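Local coordinates for sefir domain protein (Bacillus cereus F65185, PDB 5Y8E), which probably acts in signalling through a TIR-like SEFIR domain, which associates with other SEFIR domains, at residues A[25-30]-A[135-139]; A[2-8]-A[58-64]. The contacts are given in a common frame with arbitrary orientation. Numbering follows the deposited sequence.

Interaction 1. Residues A[25-30]-A[135-139]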
loop_
_atom_site.group_PDB
_atom_site.type_symbol
_atom_site.label_atom_id
_atom_site.label_comp_id
_atom_site.label_asym_id
_atom_site.label_seq_id
_atom_site.Cartn_x
_atom_site.Cartn_y
_atom_site.Cartn_z
ATOM N N LYS A 25 -3.405 -9.787 10.516
ATOM C CA LYS A 25 -4.720 -9.365 10.968
ATOM C C LYS A 25 -5.738 -9.398 9.824
ATOM O O LYS A 25 -6.821 -9.858 9.953
ATOM C CB LYS A 25 -4.636 -7.986 11.586
ATOM C CG LYS A 25 -5.936 -7.510 12.204
ATOM C CD LYS A 25 -5.782 -6.233 12.974
ATOM C CE LYS A 25 -7.042 -5.750 13.625
ATOM N NZ LYS A 25 -6.934 -4.409 14.217
ATOM N N LEU A 26 -5.295 -8.872 8.687
ATOM C CA LEU A 26 -6.129 -8.855 7.503
ATOM C C LEU A 26 -6.574 -10.255 7.083
ATOM O O LEU A 26 -7.681 -10.426 6.703
ATOM C CB LEU A 26 -5.428 -8.175 6.324
ATOM C CG LEU A 26 -5.278 -6.669 6.375
ATOM C CD1 LEU A 26 -4.271 -6.147 5.353
ATOM C CD2 LEU A 26 -6.569 -5.987 6.277
ATOM N N MET A 27 -5.674 -11.201 7.161
ATOM C CA MET A 27 -6.017 -12.556 6.767
ATOM C C MET A 27 -6.915 -13.215 7.839
ATOM O O MET A 27 -7.813 -13.924 7.541
ATOM C CB MET A 27 -4.775 -13.397 6.483
ATOM C CG MET A 27 -4.052 -12.972 5.213
ATOM S SD MET A 27 -3.001 -14.289 4.479
ATOM C CE MET A 27 -4.227 -15.452 4.143
ATOM N N LYS A 28 -6.632 -12.923 9.087
ATOM C CA LYS A 28 -7.365 -13.550 10.186
ATOM C C LYS A 28 -8.774 -13.006 10.336
ATOM O O LYS A 28 -9.689 -13.743 10.577
ATOM C CB LYS A 28 -6.594 -13.444 11.519
ATOM C CG LYS A 28 -7.385 -13.872 12.712
ATOM C CD LYS A 28 -6.554 -14.417 13.859
ATOM C CE LYS A 28 -7.387 -14.557 15.167
ATOM N NZ LYS A 28 -6.540 -14.509 16.380
ATOM N N GLU A 29 -8.899 -11.692 10.242
ATOM C CA GLU A 29 -10.127 -11.006 10.628
ATOM C C GLU A 29 -10.986 -10.494 9.474
ATOM O O GLU A 29 -12.146 -10.240 9.640
ATOM C CB GLU A 29 -9.839 -9.843 11.583
ATOM C CG GLU A 29 -9.137 -10.242 12.821
ATOM C CD GLU A 29 -9.034 -9.163 13.853
ATOM O OE1 GLU A 29 -9.661 -8.132 13.719
ATOM O OE2 GLU A 29 -8.288 -9.373 14.804
ATOM N N SER A 30 -10.365 -10.309 8.334
ATOM C CA SER A 30 -11.015 -9.636 7.211
ATOM C C SER A 30 -11.224 -10.521 5.978
ATOM O O SER A 30 -11.762 -10.067 4.970
ATOM C CB SER A 30 -10.264 -8.353 6.843
ATOM O OG SER A 30 -10.212 -7.472 7.953
ATOM N N TYR A 135 -8.875 0.600 11.267
ATOM C CA TYR A 135 -8.857 -0.734 10.673
ATOM C C TYR A 135 -10.186 -1.043 9.988
ATOM O O TYR A 135 -10.218 -1.641 8.906
ATOM C CB TYR A 135 -8.532 -1.807 11.720
ATOM C CG TYR A 135 -8.407 -3.176 11.096
ATOM C CD1 TYR A 135 -7.206 -3.596 10.545
ATOM C CD2 TYR A 135 -9.499 -4.030 11.025
ATOM C CE1 TYR A 135 -7.085 -4.843 9.946
ATOM C CE2 TYR A 135 -9.394 -5.278 10.424
ATOM C CZ TYR A 135 -8.185 -5.675 9.891
ATOM O OH TYR A 135 -8.072 -6.914 9.299
ATOM N N LYS A 136 -11.278 -0.641 10.627
ATOM C CA LYS A 136 -12.606 -0.828 10.055
ATOM C C LYS A 136 -12.699 -0.134 8.699
ATOM O O LYS A 136 -13.262 -0.687 7.746
ATOM C CB LYS A 136 -13.668 -0.280 11.007
ATOM C CG LYS A 136 -15.104 -0.412 10.514
ATOM C CD LYS A 136 -16.053 0.198 11.550
ATOM C CE LYS A 136 -17.504 0.118 11.114
ATOM N NZ LYS A 136 -17.771 0.940 9.900
ATOM N N GLU A 137 -12.142 1.071 8.603
ATOM C CA GLU A 137 -12.191 1.803 7.342
ATOM C C GLU A 137 -11.292 1.163 6.293
ATOM O O GLU A 137 -11.658 1.097 5.118
ATOM C CB GLU A 137 -11.837 3.282 7.539
ATOM C CG GLU A 137 -11.788 4.091 6.237
ATOM C CD GLU A 137 -13.142 4.281 5.556
ATOM O OE1 GLU A 137 -14.174 3.782 6.058
ATOM O OE2 GLU A 137 -13.168 4.954 4.501
ATOM N N LEU A 138 -10.125 0.673 6.713
ATOM C CA LEU A 138 -9.234 -0.036 5.788
ATOM C C LEU A 138 -9.941 -1.253 5.200
ATOM O O LEU A 138 -9.878 -1.508 3.991
ATOM C CB LEU A 138 -7.950 -0.475 6.498
ATOM C CG LEU A 138 -7.023 -1.414 5.720
ATOM C CD1 LEU A 138 -6.519 -0.765 4.430
ATOM C CD2 LEU A 138 -5.849 -1.829 6.597
ATOM N N GLU A 139 -10.619 -1.992 6.068
ATOM C CA GLU A 139 -11.358 -3.183 5.672
ATOM C C GLU A 139 -12.464 -2.830 4.674
ATOM O O GLU A 139 -12.644 -3.518 3.658
ATOM C CB GLU A 139 -11.928 -3.831 6.927
ATOM C CG GLU A 139 -12.691 -5.104 6.709
ATOM C CD GLU A 139 -13.248 -5.621 8.004
ATOM O OE1 GLU A 139 -12.657 -6.563 8.577
ATOM O OE2 GLU A 139 -14.265 -5.065 8.463
#

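Interaction 2. Residues A[2-8]-A[58-64]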
loop_
_atom_site.group_PDB
_atom_site.type_symbol
_atom_site.label_atom_id
_atom_site.label_comp_id
_atom_site.label_asym_id
_atom_site.label_seq_id
_atom_site.Cartn_x
_atom_site.Cartn_y
_atom_site.Cartn_z
ATOM N N PRO A 2 -10.693 -11.099 -1.977
ATOM C CA PRO A 2 -9.790 -10.026 -2.413
ATOM C C PRO A 2 -8.336 -10.396 -2.171
ATOM O O PRO A 2 -7.994 -10.860 -1.083
ATOM C CB PRO A 2 -10.177 -8.851 -1.508
ATOM C CG PRO A 2 -11.592 -9.120 -1.129
ATOM C CD PRO A 2 -11.704 -10.609 -1.021
ATOM N N HIS A 3 -7.492 -10.217 -3.182
ATOM C CA HIS A 3 -6.067 -10.426 -2.992
ATOM C C HIS A 3 -5.401 -9.072 -2.810
ATOM O O HIS A 3 -5.484 -8.206 -3.686
ATOM C CB HIS A 3 -5.457 -11.183 -4.173
ATOM C CG HIS A 3 -6.031 -12.552 -4.369
ATOM N ND1 HIS A 3 -5.790 -13.310 -5.494
ATOM C CD2 HIS A 3 -6.846 -13.295 -3.582
ATOM C CE1 HIS A 3 -6.433 -14.461 -5.392
ATOM N NE2 HIS A 3 -7.082 -14.476 -4.244
ATOM N N VAL A 4 -4.735 -8.907 -1.675
ATOM C CA VAL A 4 -4.195 -7.611 -1.278
ATOM C C VAL A 4 -2.664 -7.628 -1.178
ATOM O O VAL A 4 -2.101 -8.382 -0.378
ATOM C CB VAL A 4 -4.797 -7.194 0.085
ATOM C CG1 VAL A 4 -4.213 -5.874 0.549
ATOM C CG2 VAL A 4 -6.323 -7.119 -0.002
ATOM N N PHE A 5 -1.987 -6.805 -1.983
ATOM C CA PHE A 5 -0.526 -6.663 -1.904
ATOM C C PHE A 5 -0.180 -5.491 -0.987
ATOM O O PHE A 5 -0.836 -4.449 -1.038
ATOM C CB PHE A 5 0.064 -6.442 -3.311
ATOM C CG PHE A 5 1.528 -6.062 -3.315
ATOM C CD1 PHE A 5 2.482 -6.879 -2.712
ATOM C CD2 PHE A 5 1.948 -4.890 -3.934
ATOM C CE1 PHE A 5 3.825 -6.529 -2.716
ATOM C CE2 PHE A 5 3.291 -4.528 -3.945
ATOM C CZ PHE A 5 4.234 -5.355 -3.331
ATOM N N ILE A 6 0.831 -5.664 -0.140
ATOM C CA ILE A 6 1.277 -4.581 0.726
ATOM C C ILE A 6 2.633 -4.075 0.261
ATOM O O ILE A 6 3.637 -4.795 0.314
ATOM C CB ILE A 6 1.330 -5.008 2.210
ATOM C CG1 ILE A 6 -0.042 -5.508 2.665
ATOM C CG2 ILE A 6 1.834 -3.855 3.088
ATOM C CD1 ILE A 6 -0.099 -5.946 4.148
ATOM N N SER A 7 2.644 -2.838 -0.227
ATOM C CA SER A 7 3.870 -2.176 -0.639
ATOM C C SER A 7 4.364 -1.335 0.529
ATOM O O SER A 7 3.633 -0.480 1.045
ATOM C CB SER A 7 3.606 -1.297 -1.864
ATOM O OG SER A 7 4.772 -0.602 -2.281
ATOM N N TYR A 8 5.597 -1.581 0.962
ATOM C CA TYR A 8 6.138 -0.859 2.110
ATOM C C TYR A 8 7.652 -0.822 2.070
ATOM O O TYR A 8 8.282 -1.550 1.303
ATOM C CB TYR A 8 5.646 -1.469 3.439
ATOM C CG TYR A 8 6.224 -2.833 3.785
ATOM C CD1 TYR A 8 5.864 -3.962 3.061
ATOM C CD2 TYR A 8 7.090 -2.994 4.863
ATOM C CE1 TYR A 8 6.368 -5.206 3.374
ATOM C CE2 TYR A 8 7.600 -4.246 5.194
ATOM C CZ TYR A 8 7.230 -5.343 4.436
ATOM O OH TYR A 8 7.720 -6.594 4.727
ATOM N N ALA A 58 -2.705 -8.189 -7.824
ATOM C CA ALA A 58 -3.547 -7.821 -6.684
ATOM C C ALA A 58 -4.846 -7.145 -7.104
ATOM O O ALA A 58 -4.891 -6.443 -8.117
ATOM C CB ALA A 58 -2.787 -6.910 -5.751
ATOM N N ASP A 59 -5.889 -7.334 -6.304
ATOM C CA ASP A 59 -7.108 -6.547 -6.452
ATOM C C ASP A 59 -6.897 -5.170 -5.822
ATOM O O ASP A 59 -7.340 -4.146 -6.357
ATOM C CB ASP A 59 -8.285 -7.252 -5.778
ATOM C CG ASP A 59 -8.564 -8.614 -6.367
ATOM O OD1 ASP A 59 -8.789 -8.708 -7.595
ATOM O OD2 ASP A 59 -8.546 -9.597 -5.603
ATOM N N LYS A 60 -6.217 -5.151 -4.682
ATOM C CA LYS A 60 -5.951 -3.902 -3.976
ATOM C C LYS A 60 -4.484 -3.857 -3.589
ATOM O O LYS A 60 -3.874 -4.893 -3.308
ATOM C CB LYS A 60 -6.832 -3.784 -2.726
ATOM C CG LYS A 60 -8.339 -3.669 -2.999
ATOM C CD LYS A 60 -8.686 -2.355 -3.689
ATOM C CE LYS A 60 -10.191 -2.050 -3.637
ATOM N NZ LYS A 60 -10.978 -3.083 -4.336
ATOM N N VAL A 61 -3.919 -2.653 -3.573
ATOM C CA VAL A 61 -2.525 -2.467 -3.180
ATOM C C VAL A 61 -2.479 -1.479 -2.024
ATOM O O VAL A 61 -2.822 -0.303 -2.185
ATOM C CB VAL A 61 -1.671 -1.919 -4.349
ATOM C CG1 VAL A 61 -0.248 -1.636 -3.878
ATOM C CG2 VAL A 61 -1.653 -2.907 -5.518
ATOM N N LEU A 62 -2.075 -1.947 -0.847
ATOM C CA LEU A 62 -1.908 -1.033 0.274
ATOM C C LEU A 62 -0.545 -0.373 0.145
ATOM O O LEU A 62 0.467 -1.059 -0.038
ATOM C CB LEU A 62 -2.000 -1.777 1.603
ATOM C CG LEU A 62 -3.230 -2.652 1.830
ATOM C CD1 LEU A 62 -3.333 -3.102 3.294
ATOM C CD2 LEU A 62 -4.517 -1.946 1.368
ATOM N N VAL A 63 -0.512 0.953 0.222
ATOM C CA VAL A 63 0.759 1.666 0.131
ATOM C C VAL A 63 1.032 2.223 1.511
ATOM O O VAL A 63 0.346 3.143 1.960
ATOM C CB VAL A 63 0.727 2.797 -0.916
ATOM C CG1 VAL A 63 2.129 3.361 -1.111
ATOM C CG2 VAL A 63 0.200 2.287 -2.247
ATOM N N ILE A 64 2.000 1.635 2.204
ATOM C CA ILE A 64 2.255 2.005 3.592
ATOM C C ILE A 64 3.119 3.258 3.615
ATOM O O ILE A 64 4.350 3.204 3.490
ATOM C CB ILE A 64 2.916 0.870 4.394
ATOM C CG1 ILE A 64 2.100 -0.422 4.269
ATOM C CG2 ILE A 64 3.079 1.284 5.850
ATOM C CD1 ILE A 64 0.613 -0.267 4.614
#

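Interaction 1. Residues A[25-30]-A[135-139]
The C-terminal end of helix 13-29 meets helix 131-143 steeply: the axes of 25-29 and 135-139 cross at -77° and come no closer than 12.0 Å. These are two helices packed on one face of the SEFIR domain's α/β sheet, and at that spacing long side chains must bridge the gap. The backbones draw nearest where the first helix runs out, with the CA atoms of Ser30 and Glu139 6.6 Å apart. Tyr135 buries the largest area of any residue here. Its ring reaches across to helix 13-29, and the extended Lys25 side chain lies over one face, with CE 3.6 Å from the ring centroid in a CH-pi contact and NZ 4.0 Å from it in a cation-pi interaction. Beneath, toward the sheet, Leu26 CD2 packs 3.9 Å from Tyr135 CE1 and 4.2 Å from Leu138 CD2, closing the inner side of the contact with apolar groups. Ser30 also ties its backbone O to Trp143 NE1, further along the second helix. The polar link is a relay centred on the Ser30 hydroxyl: Tyr135 OH donates to Ser30 OG at 2.6 Å, and Ser30 OG in turn donates to Glu139 OE1 at 2.7 Å.

Interaction 2. Residues A[2-8]-A[58-64]
Strands 3-7 and 60-64 run parallel, their axes 4.7 Å apart at closest approach and inclined by 22°, with Val4 opposite Lys60. Phe5 N donates to Lys60 O (3.0 Å) and Ser7 N to Leu62 O (2.8 Å); Phe5 O accepts from Leu62 N (2.8 Å) and Ser7 O from Ile64 N (2.9 Å). His3 O takes two donors, Asp59 N at 2.8 Å and Lys60 N at 3.3 Å, while Asp59 OD2 receives His3 N at 2.7 Å, so a side chain replaces a strand carbonyl. Val4 and Val61 turn their backbone groups the other way, to Glu33 and Ile35 and to Lys99 and Ile101 respectively. Beyond the two strands, Tyr69 OH satisfies Ser7 OG, Asp37 OD1 Tyr8 OH, and Glu144 O Lys60 NZ. Val4 CG1 meets Leu62 CG at 3.6 Å on one face; Phe5 CD2 meets Val61 CG1 at 3.9 Å on the other. Such adjacent, buried parallel strands form the middle of the central sheet in a TIR-like α/β fold, here flanked by 33-35 and 100-108.

In the fold
Leu62 joins the two contacts, whose centres lie 12 Å apart: its CD1 is 3.8 Å from Leu26 CD1, and its CD2 is 3.8 Å from Leu138 CD1. Interaction 2 therefore supplies the sheet surface on which the helices of interaction 1 converge. The strand pair is buried about 5 Å from the centre of the chain, centre to centre; the helix contact, partly buried, lies about 14 Å from it. Strand 3-7 is followed by helix 13-29, and the segments alternate along the sequence. Helix 131-143 closes over the same face late in the chain, where Ile142 covers Val4 and Leu62, bringing distant parts of the SEFIR domain into one hydrophobic layer.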